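Local coordinates for DNR protein (Pseudomonas aeruginosa, PDB 2Z69), which acts as a nitric oxide-responsive transcriptional regulator of dissimilative nitrate respiration that probably binds DNA, represented here by its sensor domain, at residues 84-87 with 88-91. Sequence-based numbering, arbitrary orientation.
Sequences RNTF and AEAM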
ATOM      1  N   ARG B  84       6.216 -13.127 -20.128  1.00 21.17           N
ATOM      2  CA  ARG B  84       4.823 -12.804 -19.753  1.00 20.84           C
ATOM      3  C   ARG B  84       4.672 -12.458 -18.246  1.00 20.55           C
ATOM      4  O   ARG B  84       3.630 -12.708 -17.634  1.00 19.63           O
ATOM      5  CB  ARG B  84       3.860 -13.901 -20.204  1.00 20.29           C
ATOM      6  CG  ARG B  84       3.886 -14.180 -21.718  1.00 21.17           C
ATOM      7  CD  ARG B  84       2.733 -15.143 -22.164  1.00 25.19           C
ATOM      8  NE  ARG B  84       2.900 -16.510 -21.653  1.00 36.06           N
ATOM      9  CZ  ARG B  84       3.788 -17.398 -22.112  1.00 41.54           C
ATOM     10  NH1 ARG B  84       4.616 -17.098 -23.112  1.00 45.45           N
ATOM     11  NH2 ARG B  84       3.859 -18.598 -21.558  1.00 40.46           N
ATOM     12  N   ASN B  85       5.738 -11.893 -17.668  1.00 19.52           N
ATOM     13  CA  ASN B  85       5.728 -11.417 -16.292  1.00 19.34           C
ATOM     14  C   ASN B  85       6.308 -10.045 -16.234  1.00 18.52           C
ATOM     15  O   ASN B  85       6.972  -9.651 -17.168  1.00 18.33           O
ATOM     16  CB  ASN B  85       6.577 -12.306 -15.418  1.00 19.75           C
ATOM     17  CG  ASN B  85       5.872 -13.549 -15.057  1.00 20.66           C
ATOM     18  OD1 ASN B  85       5.019 -13.541 -14.190  1.00 19.70           O
ATOM     19  ND2 ASN B  85       6.203 -14.635 -15.729  1.00 29.19           N
ATOM     20  N   THR B  86       6.010  -9.319 -15.155  1.00 18.19           N
ATOM     21  CA  THR B  86       6.459  -7.928 -14.985  1.00 16.92           C
ATOM     22  C   THR B  86       7.550  -7.932 -13.961  1.00 16.46           C
ATOM     23  O   THR B  86       7.687  -8.882 -13.228  1.00 15.19           O
ATOM     24  CB  THR B  86       5.338  -6.958 -14.495  1.00 16.60           C
ATOM     25  OG1 THR B  86       4.681  -7.510 -13.332  1.00 17.18           O
ATOM     26  CG2 THR B  86       4.305  -6.717 -15.614  1.00 16.25           C
ATOM     27  N   PHE B  87       8.336  -6.862 -13.937  1.00 17.35           N
ATOM     28  CA  PHE B  87       9.312  -6.660 -12.903  1.00 17.07           C
ATOM     29  C   PHE B  87       9.564  -5.174 -12.692  1.00 16.60           C
ATOM     30  O   PHE B  87       9.283  -4.358 -13.567  1.00 15.95           O
ATOM     31  CB  PHE B  87      10.619  -7.458 -13.186  1.00 18.93           C
ATOM     32  CG  PHE B  87      11.332  -7.086 -14.480  1.00 17.46           C
ATOM     33  CD1 PHE B  87      11.057  -7.770 -15.675  1.00 20.99           C
ATOM     34  CD2 PHE B  87      12.343  -6.141 -14.468  1.00 15.92           C
ATOM     35  CE1 PHE B  87      11.759  -7.477 -16.834  1.00 18.20           C
ATOM     36  CE2 PHE B  87      13.049  -5.832 -15.605  1.00 15.57           C
ATOM     37  CZ  PHE B  87      12.766  -6.484 -16.790  1.00 15.94           C
ATOM     38  N   ALA B  88      10.065  -4.832 -11.507  1.00 17.46           N
ATOM     39  CA  ALA B  88      10.355  -3.443 -11.136  1.00 18.17           C
ATOM     40  C   ALA B  88       9.135  -2.563 -10.792  1.00 18.87           C
ATOM     41  O   ALA B  88       9.296  -1.368 -10.535  1.00 19.54           O
ATOM     42  CB  ALA B  88      11.270  -2.759 -12.221  1.00 19.39           C
ATOM     43  N   GLU B  89       7.934  -3.139 -10.742  1.00 18.90           N
ATOM     44  CA  GLU B  89       6.729  -2.344 -10.451  1.00 20.01           C
ATOM     45  C   GLU B  89       6.713  -1.858  -8.994  1.00 20.05           C
ATOM     46  O   GLU B  89       6.125  -0.827  -8.681  1.00 19.84           O
ATOM     47  CB  GLU B  89       5.456  -3.134 -10.743  1.00 20.08           C
ATOM     48  CG  GLU B  89       5.286  -4.395  -9.899  1.00 21.05           C
ATOM     49  CD  GLU B  89       5.765  -5.663 -10.607  1.00 27.83           C
ATOM     50  OE1 GLU B  89       6.684  -5.578 -11.436  1.00 31.54           O
ATOM     51  OE2 GLU B  89       5.224  -6.747 -10.331  1.00 27.45           O
ATOM     52  N   ALA B  90       7.403  -2.591  -8.123  1.00 19.48           N
ATOM     53  CA  ALA B  90       7.552  -2.197  -6.735  1.00 20.24           C
ATOM     54  C   ALA B  90       8.232  -0.843  -6.570  1.00 19.09           C
ATOM     55  O   ALA B  90       8.139  -0.244  -5.508  1.00 17.67           O
ATOM     56  CB  ALA B  90       8.305  -3.271  -5.939  1.00 20.23           C
ATOM     57  N   MET B  91       8.902  -0.367  -7.620  1.00 19.31           N
ATOM     58  CA  MET B  91       9.767   0.816  -7.492  1.00 20.15           C
ATOM     59  C   MET B  91       8.925   2.072  -7.316  1.00 21.08           C
ATOM     60  O   MET B  91       9.355   3.036  -6.676  1.00 20.35           O
ATOM     61  CB  MET B  91      10.735   0.957  -8.688  1.00 19.99           C
ATOM     62  CG  MET B  91      11.965  -0.020  -8.695  1.00 19.89           C
ATOM     63  SD  MET B  91      13.098   0.040  -7.272  1.00 24.07           S
ATOM     64  CE  MET B  91      13.496   1.778  -7.176  1.00 24.69           C
TER
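In the beta barrel of the sensor domain, a cyclic nucleotide-binding (cupin-like) fold, the short strand 86-87, beside strand 55-59, is followed, after the bend at Ala-88, by a 3-10 segment starting at Glu-89, and Thr-86 and Glu-89 meet across this junction. Ala-88 makes the bend with a positive phi of 75°. The sequence Phe-Ala-Glu sits where cyclic nucleotide-binding relatives such as CAP start their phosphate-binding cassette, with Phe-Gly-Glu. The side chain of Glu-89 folds back toward the strand. Its CG sits between the backbone N and the carbonyl carbon (chi1 62°), and the chain bends at chi2, -96°. This carries the carboxylate back over the backbone of residues 86 and 87. The two side chains cross at about a right angle. Thr-86 OG1 gives a weak hydrogen bond to Glu-89 OE2, 3.1 Å long. The other oxygen, Glu-89 OE1, lies 3.6 Å from Thr-86 CB. Glu-89 OE2 also takes a weak hydrogen bond from the backbone N of Leu-153 of the second subunit, so one buried carboxylate oxygen joins the strand end to the dimer partner. Phe-87 points the other way, into the barrel. Its ring lies nearly parallel to that of Tyr-57 on the neighbouring strand and packs on Val-46, Phe-47, Val-64 and Ile-66. Across the bend Phe-87 CD2 comes 4.2 Å from Ala-88 CB, and this methyl also reaches Phe-47. Thr-86 and Glu-89 lie on the other side, near Leu-19. The first turn of the 3-10 segment is held by Met-91 N to Ala-88 O, 3.1 Å. Glu-89 OE1 rests 3.2 Å from the carbonyl carbon C of Phe-87.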